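Long-range contacts in Cag pathogenicity island protein (Cag10) (Helicobacter pylori 26695, PDB 6IQT), which is the VirB8 homologue of the Cag type IV secretion system, probably a membrane-anchored component whose folded domain self-associates within the secretion apparatus: residues A[90-95]-A[108-113]; A[131-136]-A[157-162]. All coordinates share one frame; numbering follows the deposited sequence.

In the fold
One antiparallel sheet, in the order 84-98, 105-117, 125-137, 154-163, carries both contacts, each of which involves an outermost strand. Interaction 1 joins the first two strands and is a surface contact; interaction 2 joins the last two and is largely buried. Their inner partners, 108-113 and 131-136, are neighbours, and Phe109 O lies 2.8 Å from Val131 N in a probable backbone hydrogen bond. Chemistry follows place: where strand 84-98 breaks, a serine hydroxyl stands in for backbone pairing, whereas interaction 2 keeps a continuous ladder and aliphatic packing. Helix 30-43 packs on residues of both, and the second subunit reaches both, by packing of Ile148 in interaction 1 and by a salt bridge and hydrogen bonds in interaction 2.

Interaction 1 (A[90-95]-A[108-113])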
loop_
_atom_site.group_PDB
_atom_site.type_symbol
_atom_site.label_atom_id
_atom_site.label_comp_id
_atom_site.label_asym_id
_atom_site.label_seq_id
_atom_site.Cartn_x
_atom_site.Cartn_y
_atom_site.Cartn_z
ATOM N N ILE A 90 -15.096 0.871 3.273
ATOM C CA ILE A 90 -14.454 2.070 2.732
ATOM C C ILE A 90 -15.025 3.272 3.481
ATOM O O ILE A 90 -16.239 3.464 3.532
ATOM C CB ILE A 90 -14.667 2.186 1.214
ATOM C CG1 ILE A 90 -13.936 1.037 0.499
ATOM C CG2 ILE A 90 -14.191 3.565 0.690
ATOM C CD1 ILE A 90 -14.215 0.941 -1.034
ATOM N N SER A 91 -14.155 4.055 4.111
ATOM C CA SER A 91 -14.614 5.085 5.035
ATOM C C SER A 91 -14.379 6.495 4.515
ATOM O O SER A 91 -14.490 7.461 5.277
ATOM C CB SER A 91 -13.939 4.896 6.401
ATOM O OG SER A 91 -12.533 4.859 6.274
ATOM N N SER A 92 -14.075 6.645 3.235
ATOM C CA SER A 92 -13.879 7.963 2.660
ATOM C C SER A 92 -14.430 7.949 1.248
ATOM O O SER A 92 -14.827 6.902 0.720
ATOM C CB SER A 92 -12.398 8.360 2.655
ATOM O OG SER A 92 -11.682 7.703 1.615
ATOM N N ASN A 93 -14.440 9.127 0.630
ATOM C CA ASN A 93 -14.677 9.195 -0.804
ATOM C C ASN A 93 -13.524 8.514 -1.542
ATOM O O ASN A 93 -12.398 8.439 -1.041
ATOM C CB ASN A 93 -14.840 10.661 -1.250
ATOM C CG ASN A 93 -13.650 11.548 -0.845
ATOM O OD1 ASN A 93 -13.388 11.757 0.341
ATOM N ND2 ASN A 93 -12.941 12.081 -1.832
ATOM N N ILE A 94 -13.823 7.985 -2.727
ATOM C CA ILE A 94 -12.836 7.337 -3.587
ATOM C C ILE A 94 -12.355 8.359 -4.613
ATOM O O ILE A 94 -13.157 8.896 -5.389
ATOM C CB ILE A 94 -13.435 6.103 -4.284
ATOM C CG1 ILE A 94 -13.904 5.059 -3.262
ATOM C CG2 ILE A 94 -12.445 5.487 -5.274
ATOM C CD1 ILE A 94 -14.887 4.015 -3.887
ATOM N N GLN A 95 -11.051 8.615 -4.637
ATOM C CA GLN A 95 -10.448 9.450 -5.667
ATOM C C GLN A 95 -9.837 8.581 -6.756
ATOM O O GLN A 95 -9.347 7.480 -6.494
ATOM C CB GLN A 95 -9.385 10.364 -5.055
ATOM C CG GLN A 95 -9.963 11.223 -3.951
ATOM C CD GLN A 95 -9.048 12.346 -3.564
ATOM O OE1 GLN A 95 -9.122 13.441 -4.123
ATOM N NE2 GLN A 95 -8.170 12.085 -2.605
ATOM N N THR A 108 -7.779 5.789 -4.802
ATOM C CA THR A 108 -7.195 6.011 -3.479
ATOM C C THR A 108 -8.305 6.341 -2.484
ATOM O O THR A 108 -9.222 7.110 -2.791
ATOM C CB THR A 108 -6.115 7.137 -3.504
ATOM O OG1 THR A 108 -6.622 8.281 -4.193
ATOM C CG2 THR A 108 -4.860 6.680 -4.233
ATOM N N PHE A 109 -8.242 5.732 -1.303
ATOM C CA PHE A 109 -9.311 5.909 -0.325
ATOM C C PHE A 109 -8.819 5.385 1.014
ATOM O O PHE A 109 -7.745 4.782 1.116
ATOM C CB PHE A 109 -10.600 5.180 -0.744
ATOM C CG PHE A 109 -10.377 3.746 -1.148
ATOM C CD1 PHE A 109 -10.440 2.732 -0.206
ATOM C CD2 PHE A 109 -10.100 3.415 -2.479
ATOM C CE1 PHE A 109 -10.219 1.396 -0.580
ATOM C CE2 PHE A 109 -9.886 2.094 -2.855
ATOM C CZ PHE A 109 -9.946 1.085 -1.904
ATOM N N PHE A 110 -9.626 5.612 2.040
ATOM C CA PHE A 110 -9.338 5.116 3.376
ATOM C C PHE A 110 -10.295 3.977 3.691
ATOM O O PHE A 110 -11.431 3.958 3.210
ATOM C CB PHE A 110 -9.494 6.223 4.431
ATOM C CG PHE A 110 -8.467 7.326 4.315
ATOM C CD1 PHE A 110 -7.193 7.167 4.836
ATOM C CD2 PHE A 110 -8.781 8.522 3.693
ATOM C CE1 PHE A 110 -6.251 8.183 4.741
ATOM C CE2 PHE A 110 -7.841 9.539 3.597
ATOM C CZ PHE A 110 -6.582 9.370 4.119
ATOM N N ILE A 111 -9.839 3.039 4.528
ATOM C CA ILE A 111 -10.712 1.977 5.016
ATOM C C ILE A 111 -10.650 1.924 6.536
ATOM O O ILE A 111 -9.682 2.347 7.168
ATOM C CB ILE A 111 -10.386 0.580 4.431
ATOM C CG1 ILE A 111 -9.030 0.076 4.904
ATOM C CG2 ILE A 111 -10.464 0.584 2.912
ATOM C CD1 ILE A 111 -8.824 -1.400 4.567
ATOM N N THR A 112 -11.716 1.404 7.116
ATOM C CA THR A 112 -11.785 1.152 8.544
ATOM C C THR A 112 -12.085 -0.328 8.713
ATOM O O THR A 112 -12.964 -0.865 8.029
ATOM C CB THR A 112 -12.852 2.040 9.210
ATOM O OG1 THR A 112 -12.479 3.422 9.074
ATOM C CG2 THR A 112 -12.972 1.726 10.680
ATOM N N ILE A 113 -11.320 -0.995 9.565
ATOM C CA ILE A 113 -11.506 -2.414 9.850
ATOM C C ILE A 113 -11.936 -2.537 11.309
ATOM O O ILE A 113 -11.212 -2.108 12.220
ATOM C CB ILE A 113 -10.233 -3.229 9.574
ATOM C CG1 ILE A 113 -9.720 -2.967 8.149
ATOM C CG2 ILE A 113 -10.493 -4.722 9.796
ATOM C CD1 ILE A 113 -8.420 -3.689 7.806
HETATM O O HOH W 1 -6.056 8.099 -7.248
HETATM O O HOH W 2 -9.227 9.660 -0.900
#
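Ile90 lays its side chain obliquely across the ring of Phe109, and here the contact is packed tightly. Its CG1 meets Phe109 CE1 at 3.9 Å, while CD1 stands over one ring face, displaced toward the rim. Ile111 CG2, of the same strand as Phe109, lies at the ring's edge, in its plane. The Ile94 side chain lies alongside that of Phe109, pointing the same way, with CG1 4.2 Å from Phe109 CB. Thr35 and Val39 of helix 30-43 also pack on Phe109, so this side belongs to the sheet-helix interior of the VirB8 domain, a member of the NTF2-like clan. The two strands form a beta hairpin, but strand 84-98 is interrupted: Ile90 pairs with Ile111 and Gln95 with Thr108, a register shift of two residues that separates two short ladders. Serines bridge the break. Ser91 N donates to Phe110 O at 2.9 Å, from above the carbonyl plane, and Ser92 OG takes the place of a backbone acceptor, receiving Phe110 N at 3.0 Å. The same hydroxyl gives its proton to Asn93 O at 2.8 Å, a second bond that fixes its rotation. The solvent side is looser. There Ser91 OG and Thr112 OG1 share a hydrogen bond of 3.1 Å, and the exposed Phe110 ring leads away from the edge strand, touched at its edge, in plane, by Ser92 CB. The Gln95 end is hydrated: beyond the paired backbone hydrogen bonds of Gln95 and Thr108, one water bridges Gln95 NE2 to Thr108 O, and another joins Thr108 OG1 to Gln95 O, the latter weakly. Ile148 of the second subunit packs against both residues of this pair.

Interaction 2 (A[131-136]-A[157-162]); sequences VTIYYD and FDIQIT
Ile159 overlaps two side chains of the facing strand: its CG1 meets Ile133 CG2 at 3.8 Å, and its CD1 meets Val131 CG1 at 3.9 Å. Placed anti to the backbone N (chi1 -166°), Ile159 CG1 also lies 3.3 Å from Thr132 O. Leu42 and Phe43 of helix 30-43 pack on Ile159 from the helix side. Strands 131-136 and 157-162 run antiparallel at 173°, and Thr132 and Gln160 exchange two backbone hydrogen bonds. The ladder then yields to a classic beta bulge, in which Phe157 and Asp158 both face Tyr134: Tyr134 N donates to Asp158 O from above the carbonyl plane, and Phe157 N reaches Tyr134 O at 2.7 Å in an almost straight bond. On the other face Tyr134 and Asp158 lie side by side, pointing the same way, with Tyr134 CD1 3.8 Å from Asp158 CB. Asp158 OD1 accepts Ile159 N on its anti side and forms a salt bridge with Arg85 of the second subunit. Ser46 and Ser49 of that subunit bind Asp158 OD2, and its Asp52 takes Tyr134 OH, making this face part of the dimer interface.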
loop_
_atom_site.group_PDB
_atom_site.type_symbol
_atom_site.label_atom_id
_atom_site.label_comp_id
_atom_site.label_asym_id
_atom_site.label_seq_id
_atom_site.Cartn_x
_atom_site.Cartn_y
_atom_site.Cartn_z
ATOM N N VAL A 131 -5.476 3.077 1.308
ATOM C CA VAL A 131 -5.366 1.996 0.340
ATOM C C VAL A 131 -5.350 2.610 -1.045
ATOM O O VAL A 131 -6.135 3.521 -1.333
ATOM C CB VAL A 131 -6.543 0.992 0.465
ATOM C CG1 VAL A 131 -6.542 -0.016 -0.692
ATOM C CG2 VAL A 131 -6.532 0.297 1.826
ATOM N N THR A 132 -4.493 2.070 -1.904
ATOM C CA THR A 132 -4.429 2.391 -3.325
ATOM C C THR A 132 -4.624 1.109 -4.121
ATOM O O THR A 132 -3.906 0.130 -3.901
ATOM C CB THR A 132 -3.061 2.992 -3.675
ATOM O OG1 THR A 132 -2.797 4.126 -2.845
ATOM C CG2 THR A 132 -2.994 3.375 -5.140
ATOM N N ILE A 133 -5.562 1.096 -5.060
ATOM C CA ILE A 133 -5.663 -0.078 -5.920
ATOM C C ILE A 133 -5.560 0.363 -7.375
ATOM O O ILE A 133 -5.954 1.471 -7.754
ATOM C CB ILE A 133 -6.947 -0.928 -5.710
ATOM C CG1 ILE A 133 -8.170 -0.236 -6.285
ATOM C CG2 ILE A 133 -7.163 -1.362 -4.237
ATOM C CD1 ILE A 133 -9.184 -1.219 -6.826
ATOM N N TYR A 134 -5.031 -0.532 -8.199
ATOM C CA TYR A 134 -4.941 -0.328 -9.636
ATOM C C TYR A 134 -5.830 -1.362 -10.307
ATOM O O TYR A 134 -5.738 -2.552 -9.990
ATOM C CB TYR A 134 -3.492 -0.466 -10.107
ATOM C CG TYR A 134 -2.550 0.545 -9.483
ATOM C CD1 TYR A 134 -2.045 0.372 -8.203
ATOM C CD2 TYR A 134 -2.175 1.681 -10.180
ATOM C CE1 TYR A 134 -1.170 1.322 -7.634
ATOM C CE2 TYR A 134 -1.335 2.621 -9.624
ATOM C CZ TYR A 134 -0.827 2.438 -8.361
ATOM O OH TYR A 134 0.027 3.390 -7.834
ATOM N N TYR A 135 -6.687 -0.925 -11.234
ATOM C CA TYR A 135 -7.645 -1.848 -11.823
ATOM C C TYR A 135 -7.785 -1.608 -13.323
ATOM O O TYR A 135 -7.443 -0.547 -13.852
ATOM C CB TYR A 135 -9.043 -1.750 -11.152
ATOM C CG TYR A 135 -9.822 -0.538 -11.601
ATOM C CD1 TYR A 135 -9.705 0.663 -10.923
ATOM C CD2 TYR A 135 -10.660 -0.591 -12.726
ATOM C CE1 TYR A 135 -10.404 1.799 -11.336
ATOM C CE2 TYR A 135 -11.347 0.542 -13.154
ATOM C CZ TYR A 135 -11.209 1.731 -12.465
ATOM O OH TYR A 135 -11.899 2.850 -12.880
ATOM N N ASP A 136 -8.318 -2.626 -13.990
ATOM C CA ASP A 136 -8.834 -2.489 -15.346
ATOM C C ASP A 136 -9.969 -3.491 -15.495
ATOM O O ASP A 136 -10.183 -4.338 -14.625
ATOM C CB ASP A 136 -7.728 -2.697 -16.385
ATOM C CG ASP A 136 -8.100 -2.170 -17.774
ATOM O OD1 ASP A 136 -9.205 -1.608 -17.965
ATOM O OD2 ASP A 136 -7.256 -2.313 -18.680
ATOM N N PHE A 157 -5.070 -5.160 -10.288
ATOM C CA PHE A 157 -3.727 -5.524 -10.727
ATOM C C PHE A 157 -2.665 -5.265 -9.685
ATOM O O PHE A 157 -1.585 -5.859 -9.767
ATOM C CB PHE A 157 -3.348 -4.755 -11.998
ATOM C CG PHE A 157 -3.989 -5.292 -13.234
ATOM C CD1 PHE A 157 -5.361 -5.148 -13.441
ATOM C CD2 PHE A 157 -3.230 -5.939 -14.202
ATOM C CE1 PHE A 157 -5.969 -5.654 -14.597
ATOM C CE2 PHE A 157 -3.829 -6.440 -15.364
ATOM C CZ PHE A 157 -5.201 -6.295 -15.559
ATOM N N ASP A 158 -2.939 -4.404 -8.714
ATOM C CA ASP A 158 -1.947 -4.068 -7.701
ATOM C C ASP A 158 -2.641 -3.355 -6.559
ATOM O O ASP A 158 -3.742 -2.814 -6.719
ATOM C CB ASP A 158 -0.844 -3.182 -8.281
ATOM C CG ASP A 158 0.531 -3.500 -7.695
ATOM O OD1 ASP A 158 0.598 -4.059 -6.570
ATOM O OD2 ASP A 158 1.543 -3.197 -8.371
ATOM N N ILE A 159 -1.966 -3.329 -5.407
ATOM C CA ILE A 159 -2.471 -2.635 -4.233
ATOM C C ILE A 159 -1.276 -2.104 -3.454
ATOM O O ILE A 159 -0.188 -2.691 -3.470
ATOM C CB ILE A 159 -3.362 -3.553 -3.360
ATOM C CG1 ILE A 159 -4.153 -2.742 -2.332
ATOM C CG2 ILE A 159 -2.536 -4.631 -2.649
ATOM C CD1 ILE A 159 -5.160 -3.594 -1.539
ATOM N N GLN A 160 -1.477 -0.977 -2.785
ATOM C CA GLN A 160 -0.474 -0.410 -1.884
ATOM C C GLN A 160 -1.221 0.065 -0.650
ATOM O O GLN A 160 -2.326 0.605 -0.766
ATOM C CB GLN A 160 0.301 0.749 -2.533
ATOM C CG GLN A 160 1.197 0.338 -3.718
ATOM C CD GLN A 160 2.257 -0.715 -3.343
ATOM O OE1 GLN A 160 2.873 -0.646 -2.273
ATOM N NE2 GLN A 160 2.468 -1.693 -4.230
ATOM N N ILE A 161 -0.639 -0.158 0.527
ATOM C CA ILE A 161 -1.333 0.036 1.795
ATOM C C ILE A 161 -0.454 0.847 2.735
ATOM O O ILE A 161 0.751 0.587 2.842
ATOM C CB ILE A 161 -1.696 -1.318 2.434
ATOM C CG1 ILE A 161 -2.680 -2.074 1.542
ATOM C CG2 ILE A 161 -2.284 -1.119 3.822
ATOM C CD1 ILE A 161 -2.683 -3.555 1.793
ATOM N N THR A 162 -1.059 1.823 3.423
ATOM C CA THR A 162 -0.396 2.600 4.470
ATOM C C THR A 162 -1.187 2.471 5.764
ATOM O O THR A 162 -2.329 2.945 5.847
ATOM C CB THR A 162 -0.283 4.086 4.105
ATOM O OG1 THR A 162 0.281 4.242 2.802
ATOM C CG2 THR A 162 0.589 4.823 5.129
HETATM O O HOH W 3 -1.780 3.569 0.238
#